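Local coordinates for protein amidohydrolase (Thermotoga maritima, PDB 3OOQ) that is probably a hydrolase of the amidohydrolase superfamily with a TIM-barrel catalytic domain, perhaps acting on cyclic amides as an allantoinase does, at residues F[80-85]-F[119-123]; F[153-159]-F[171-175]; F[182-187]-F[212-217]. Residues are numbered along the deposited sequence.

Interaction 1: F[80-85]-F[119-123]; sequences GNEATD and PGSAN
This is a contact between two irregular loops of the amidohydrolase domain. Residues 80-85 lie in the long loop after strand 54-64. The other loop, 119-123, follows strand 112-117. These strands are parallel neighbours, so both loops leave their C-terminal ends, the end where TIM-barrel active sites usually lie. The segments run in the same direction, with CA pairs G80-P119 (5.0 Å), N81-G120 (5.5 Å) and A83-A122 (5.9 Å). G120 N donates to G80 O (2.8 Å). N81, an m rotamer, accepts from A122 N at OD1 (3.1 Å). A water joins N81 ND2 and S121 N, 3.0 Å from each. E82 and A83 each centre an inverse gamma turn, and E82 O accepts from N123 ND2 (3.0 Å). N123 OD1 is hydrogen-bonded to Y162 OH. A83 CB meets A122 CB at 3.9 Å. Both alanines also pack on V161 of helix 156-164, while the E82 carboxylate hydrogen-bonds the hydroxyls of S170 and T171 of a second subunit.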
# COMPACT_ATOMS: atom_id res chain seq x y z
N GLY F 80 -21.99 6.76 -14.71
CA GLY F 80 -23.20 6.68 -13.86
C GLY F 80 -23.10 6.91 -12.35
O GLY F 80 -24.13 7.09 -11.68
N ASN F 81 -21.90 6.86 -11.78
CA ASN F 81 -21.72 7.00 -10.33
C ASN F 81 -20.49 7.83 -10.00
O ASN F 81 -19.37 7.40 -10.27
CB ASN F 81 -21.57 5.63 -9.64
CG ASN F 81 -22.90 4.89 -9.50
OD1 ASN F 81 -23.78 5.28 -8.74
ND2 ASN F 81 -23.03 3.79 -10.24
N GLU F 82 -20.71 9.00 -9.40
CA GLU F 82 -19.62 9.83 -8.90
C GLU F 82 -19.26 9.32 -7.48
O GLU F 82 -19.53 9.99 -6.46
CB GLU F 82 -20.01 11.32 -8.90
CG GLU F 82 -18.88 12.27 -8.51
CD GLU F 82 -17.62 12.00 -9.29
OE1 GLU F 82 -16.62 11.56 -8.68
OE2 GLU F 82 -17.64 12.18 -10.53
N ALA F 83 -18.66 8.14 -7.45
CA ALA F 83 -18.47 7.39 -6.22
C ALA F 83 -17.21 7.82 -5.46
O ALA F 83 -16.46 6.98 -4.98
CB ALA F 83 -18.44 5.89 -6.53
N THR F 84 -17.02 9.13 -5.34
CA THR F 84 -15.85 9.71 -4.66
C THR F 84 -16.28 10.61 -3.51
O THR F 84 -15.46 11.34 -2.94
CB THR F 84 -15.04 10.57 -5.63
OG1 THR F 84 -15.91 11.58 -6.18
CG2 THR F 84 -14.50 9.70 -6.76
N ASP F 85 -17.57 10.57 -3.18
CA ASP F 85 -18.17 11.48 -2.22
C ASP F 85 -19.61 11.01 -2.01
O ASP F 85 -20.36 10.90 -2.99
CB ASP F 85 -18.13 12.92 -2.77
CG ASP F 85 -18.66 13.95 -1.78
OD1 ASP F 85 -18.30 15.13 -1.92
OD2 ASP F 85 -19.44 13.61 -0.87
N PRO F 119 -28.35 9.15 -11.99
CA PRO F 119 -27.19 8.46 -11.42
C PRO F 119 -27.59 7.11 -10.80
O PRO F 119 -28.78 6.85 -10.53
CB PRO F 119 -26.70 9.42 -10.33
CG PRO F 119 -27.25 10.76 -10.67
CD PRO F 119 -28.58 10.47 -11.35
N GLY F 120 -26.59 6.25 -10.59
CA GLY F 120 -26.78 4.95 -9.94
C GLY F 120 -26.91 5.05 -8.42
O GLY F 120 -27.30 6.08 -7.86
N SER F 121 -26.56 3.96 -7.75
CA SER F 121 -26.89 3.80 -6.34
C SER F 121 -25.64 3.70 -5.44
O SER F 121 -25.70 3.17 -4.33
CB SER F 121 -27.75 2.56 -6.18
OG SER F 121 -27.05 1.41 -6.61
N ALA F 122 -24.52 4.20 -5.93
CA ALA F 122 -23.30 4.23 -5.14
C ALA F 122 -23.42 5.17 -3.95
O ALA F 122 -22.91 4.86 -2.86
CB ALA F 122 -22.11 4.63 -6.01
N ASN F 123 -24.05 6.33 -4.16
CA ASN F 123 -24.06 7.39 -3.15
C ASN F 123 -25.35 7.50 -2.37
O ASN F 123 -26.42 7.43 -2.98
CB ASN F 123 -23.79 8.75 -3.78
CG ASN F 123 -22.42 8.84 -4.41
OD1 ASN F 123 -21.58 7.96 -4.23
ND2 ASN F 123 -22.18 9.91 -5.15
O HOH W 1 -24.39 7.43 -7.07
O HOH W 2 -25.31 1.91 -9.55

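Interaction 2: F[153-159]-F[171-175]; sequences AFGENPK and TRMGT
The guanidinium of R172 lies with one face over the backbone of G155, and its NH2 is 3.9 Å from G155 CA. The R172 side chain is m, t, t up to chi3. G155 is the N-cap of helix 156-164 and has positive phi (84/-152). The chain reaches it from strand 143-153 through F154. T171 is the N-cap of helix 172-198. Its p rotamer lets OG1 accept from G174 N (3.0 Å), and OG1 also hydrogen-bonds E82 of a third subunit. T175 N donates to T171 O (3.0 Å). The nearest CA pairs are F154-T175 (6.6 Å), G155-R172 (6.3 Å) and K159-T171 (5.4 Å). T175, an m rotamer, points its CB toward 153-159. Its CG2 sits 3.4 Å from A153 O and 4.0 Å from P158 CG.

No direct hydrogen bond crosses the contact; waters do the bridging. One lies 2.7 Å from both G155 O and T175 OG1. Another joins E156 OE2 (2.7 Å) to R172 NH2 (2.9 Å). E156 OE2 also accepts from E282 N. K159 is extended after a p chi1, which brings NZ to 3.4 Å from R172 NH1. D79 of the third subunit offsets these like charges, pairing with both. R172 NE also pairs with D232. Two helix N-termini thus meet beside the end of a barrel-domain strand, at a charged subunit interface.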
# COMPACT_ATOMS: atom_id res chain seq x y z
N ALA F 153 -29.85 6.70 -2.28
CA ALA F 153 -29.69 5.24 -2.18
C ALA F 153 -29.50 4.76 -0.77
O ALA F 153 -28.79 5.39 0.01
CB ALA F 153 -28.52 4.77 -3.05
N PHE F 154 -30.13 3.61 -0.49
CA PHE F 154 -30.14 2.93 0.81
C PHE F 154 -29.69 1.52 0.57
O PHE F 154 -29.55 1.10 -0.58
CB PHE F 154 -31.58 2.92 1.37
CG PHE F 154 -32.09 4.28 1.71
CD1 PHE F 154 -32.61 5.12 0.72
CD2 PHE F 154 -31.95 4.76 3.00
CE1 PHE F 154 -33.04 6.41 1.04
CE2 PHE F 154 -32.38 6.05 3.32
CZ PHE F 154 -32.92 6.87 2.34
N GLY F 155 -29.46 0.78 1.66
CA GLY F 155 -29.16 -0.64 1.57
C GLY F 155 -27.69 -0.91 1.29
O GLY F 155 -26.82 -0.12 1.68
N GLU F 156 -27.40 -2.04 0.65
CA GLU F 156 -26.03 -2.57 0.55
C GLU F 156 -25.08 -1.70 -0.26
O GLU F 156 -23.92 -1.54 0.13
CB GLU F 156 -26.02 -4.00 -0.03
CG GLU F 156 -26.70 -5.06 0.85
CD GLU F 156 -26.71 -6.44 0.21
OE1 GLU F 156 -25.78 -6.75 -0.56
OE2 GLU F 156 -27.64 -7.24 0.48
N ASN F 157 -25.57 -1.13 -1.37
CA ASN F 157 -24.69 -0.43 -2.32
C ASN F 157 -23.92 0.74 -1.70
O ASN F 157 -22.69 0.72 -1.70
CB ASN F 157 -25.42 -0.03 -3.63
CG ASN F 157 -25.87 -1.24 -4.46
OD1 ASN F 157 -25.54 -2.37 -4.13
ND2 ASN F 157 -26.63 -0.99 -5.53
N PRO F 158 -24.62 1.74 -1.12
CA PRO F 158 -23.85 2.86 -0.55
C PRO F 158 -22.89 2.50 0.60
O PRO F 158 -21.79 3.04 0.66
CB PRO F 158 -24.94 3.83 -0.05
CG PRO F 158 -26.19 2.97 0.12
CD PRO F 158 -26.08 1.95 -0.99
N LYS F 159 -23.28 1.59 1.49
CA LYS F 159 -22.39 1.18 2.57
C LYS F 159 -21.21 0.29 2.11
O LYS F 159 -20.17 0.29 2.76
CB LYS F 159 -23.15 0.53 3.72
CG LYS F 159 -23.75 -0.86 3.43
CD LYS F 159 -24.27 -1.53 4.74
CE LYS F 159 -24.83 -2.94 4.46
NZ LYS F 159 -24.90 -3.73 5.73
N THR F 171 -22.43 1.52 7.24
CA THR F 171 -23.58 0.81 7.81
C THR F 171 -24.87 1.49 7.32
O THR F 171 -24.84 2.65 6.90
CB THR F 171 -23.59 0.87 9.37
OG1 THR F 171 -23.71 2.23 9.78
CG2 THR F 171 -22.30 0.26 9.98
N ARG F 172 -25.98 0.79 7.42
CA ARG F 172 -27.30 1.41 7.21
C ARG F 172 -27.55 2.60 8.13
O ARG F 172 -28.15 3.57 7.71
CB ARG F 172 -28.42 0.36 7.35
CG ARG F 172 -28.52 -0.58 6.14
CD ARG F 172 -29.70 -1.57 6.29
NE ARG F 172 -29.92 -2.34 5.06
CZ ARG F 172 -29.25 -3.43 4.70
NH1 ARG F 172 -28.27 -3.92 5.45
NH2 ARG F 172 -29.55 -4.03 3.55
N MSE F 173 -27.10 2.52 9.39
CA MSE F 173 -27.25 3.63 10.34
C MSE F 173 -26.57 4.89 9.79
O MSE F 173 -27.12 5.99 9.88
CB MSE F 173 -26.61 3.33 11.71
CG MSE F 173 -26.97 1.99 12.35
SE MSE F 173 -26.31 2.01 14.19
CE MSE F 173 -24.37 1.88 13.75
N GLY F 174 -25.37 4.69 9.26
CA GLY F 174 -24.56 5.75 8.68
C GLY F 174 -25.15 6.35 7.41
O GLY F 174 -25.10 7.55 7.23
N THR F 175 -25.68 5.51 6.52
CA THR F 175 -26.34 6.00 5.28
C THR F 175 -27.50 6.96 5.57
O THR F 175 -27.59 8.04 4.99
CB THR F 175 -26.84 4.81 4.45
OG1 THR F 175 -25.73 3.98 4.14
CG2 THR F 175 -27.55 5.27 3.15
O HOH W 3 -26.92 1.55 3.81
O HOH W 4 -28.69 -6.74 2.92
O HOH W 5 -26.92 -6.23 4.82

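Interaction 3: F[182-187]-F[212-217]; sequences YFTKVK and VGEMVL
Y182 opens the contact from helix 172-198. Its t rotamer carries OH to 3.1 Å from G213 N on helix 208-217. The angle is too poor for a hydrogen bond, and OH is hydrogen-bonded to K209 O instead. F183, an m rotamer, is next. Its CD1 is 3.6 Å from L217 CD2 and its CZ is 4.0 Å from V216 CG1. G213 O lies at the edge of the ring, 3.9 Å from F183 CE1. The F183 ring also meets the F245 ring, with planes at about 30°. The two helical segments are nearly perpendicular, crossing at -88° with axes 9.3 Å apart. This is a helix-helix crossing over a glycine, in which V186 and the Y182 hydroxyl occupy the space beside G213. A CB there would clash with V186 CG2 and Y182 OH. V186, a t rotamer, points toward the crossing, and the nearest CA pair is V186-G213 at 5.8 Å. V186 CG1 is 3.4 Å from E214 N and 3.6 Å from L217 CD1. The carboxylate of E214 pairs with K193, further along helix 172-198, and with R218. At the end of the segment, K187 CG lies 3.7 Å from L217 CD1.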
# COMPACT_ATOMS: atom_id res chain seq x y z
N TYR F 182 -27.48 15.90 5.53
CA TYR F 182 -27.59 16.71 4.32
C TYR F 182 -28.79 17.64 4.39
O TYR F 182 -28.68 18.86 4.22
CB TYR F 182 -27.67 15.82 3.07
CG TYR F 182 -28.03 16.58 1.80
CD1 TYR F 182 -27.17 17.57 1.29
CD2 TYR F 182 -29.22 16.33 1.12
CE1 TYR F 182 -27.48 18.27 0.16
CE2 TYR F 182 -29.53 17.02 -0.07
CZ TYR F 182 -28.66 18.01 -0.52
OH TYR F 182 -28.95 18.73 -1.66
N PHE F 183 -29.96 17.07 4.65
CA PHE F 183 -31.16 17.91 4.67
C PHE F 183 -31.19 18.88 5.87
O PHE F 183 -31.77 19.96 5.77
CB PHE F 183 -32.45 17.06 4.55
CG PHE F 183 -32.70 16.58 3.14
CD1 PHE F 183 -33.06 17.49 2.14
CD2 PHE F 183 -32.53 15.24 2.80
CE1 PHE F 183 -33.26 17.06 0.82
CE2 PHE F 183 -32.74 14.80 1.49
CZ PHE F 183 -33.12 15.72 0.49
N THR F 184 -30.56 18.51 6.99
CA THR F 184 -30.45 19.44 8.12
C THR F 184 -29.70 20.70 7.65
O THR F 184 -30.10 21.84 7.95
CB THR F 184 -29.73 18.78 9.33
OG1 THR F 184 -30.48 17.65 9.79
CG2 THR F 184 -29.57 19.73 10.48
N LYS F 185 -28.63 20.50 6.88
CA LYS F 185 -27.89 21.63 6.32
C LYS F 185 -28.68 22.43 5.29
O LYS F 185 -28.55 23.64 5.24
CB LYS F 185 -26.57 21.16 5.72
CG LYS F 185 -25.61 20.72 6.79
CD LYS F 185 -24.82 19.53 6.32
CE LYS F 185 -23.38 19.86 6.08
NZ LYS F 185 -22.46 18.71 6.50
N VAL F 186 -29.47 21.74 4.46
CA VAL F 186 -30.40 22.37 3.53
C VAL F 186 -31.37 23.32 4.26
O VAL F 186 -31.56 24.46 3.86
CB VAL F 186 -31.17 21.33 2.67
CG1 VAL F 186 -32.25 22.02 1.80
CG2 VAL F 186 -30.19 20.55 1.78
N LYS F 187 -31.96 22.85 5.36
CA LYS F 187 -32.79 23.70 6.20
C LYS F 187 -32.06 24.92 6.75
O LYS F 187 -32.62 26.01 6.72
CB LYS F 187 -33.45 22.90 7.33
CG LYS F 187 -34.30 21.74 6.80
CD LYS F 187 -35.59 21.56 7.56
CE LYS F 187 -35.39 21.03 8.95
NZ LYS F 187 -36.62 21.23 9.78
N VAL F 212 -30.16 22.32 -4.84
CA VAL F 212 -30.97 21.15 -5.23
C VAL F 212 -31.76 20.60 -4.07
O VAL F 212 -32.89 20.13 -4.24
CB VAL F 212 -30.13 19.94 -5.74
CG1 VAL F 212 -30.95 19.16 -6.78
CG2 VAL F 212 -28.83 20.37 -6.31
N GLY F 213 -31.14 20.59 -2.88
CA GLY F 213 -31.81 20.10 -1.67
C GLY F 213 -33.03 20.95 -1.39
O GLY F 213 -34.10 20.44 -1.01
N GLU F 214 -32.87 22.26 -1.57
CA GLU F 214 -33.97 23.21 -1.37
C GLU F 214 -35.12 22.91 -2.35
O GLU F 214 -36.30 22.94 -1.97
CB GLU F 214 -33.47 24.65 -1.50
CG GLU F 214 -34.59 25.71 -1.44
CD GLU F 214 -34.09 27.15 -1.47
OE1 GLU F 214 -32.88 27.40 -1.64
OE2 GLU F 214 -34.93 28.04 -1.32
N MSE F 215 -34.77 22.60 -3.60
CA MSE F 215 -35.78 22.21 -4.60
C MSE F 215 -36.62 21.06 -4.11
O MSE F 215 -37.85 21.10 -4.21
CB MSE F 215 -35.14 21.86 -5.93
CG MSE F 215 -34.69 23.06 -6.72
SE MSE F 215 -34.08 22.45 -8.47
CE MSE F 215 -32.10 22.56 -8.23
N VAL F 216 -35.95 20.04 -3.57
CA VAL F 216 -36.60 18.88 -2.98
C VAL F 216 -37.47 19.27 -1.78
O VAL F 216 -38.61 18.85 -1.69
CB VAL F 216 -35.58 17.78 -2.59
CG1 VAL F 216 -36.28 16.61 -1.84
CG2 VAL F 216 -34.88 17.26 -3.83
N LEU F 217 -36.94 20.09 -0.87
CA LEU F 217 -37.72 20.49 0.31
C LEU F 217 -38.91 21.38 -0.03
O LEU F 217 -39.92 21.36 0.68
CB LEU F 217 -36.84 21.13 1.40
CG LEU F 217 -35.80 20.21 2.05
CD1 LEU F 217 -35.31 20.82 3.34
CD2 LEU F 217 -36.38 18.81 2.33

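The three contacts follow one another along the chain, and all belong to its amidohydrolase-family part. Interactions 1 and 2 have centres 13 Å apart and touch. There S121 OG and N157 ND2 are 2.7 Å apart, a probable hydrogen bond, and A153 and P158 pack against the 119-123 loop. Interactions 2 and 3 share helix 172-198, one near its start and the other further along. Their centres are 20 Å apart and they do not touch. The centres of interactions 1 and 3 are 19 Å apart, with nearest atoms about 9 Å apart. E82 in interaction 1 of one subunit hydrogen-bonds T171, at the N-terminus of helix 172-198, in another. Both contacts therefore form part of a subunit interface.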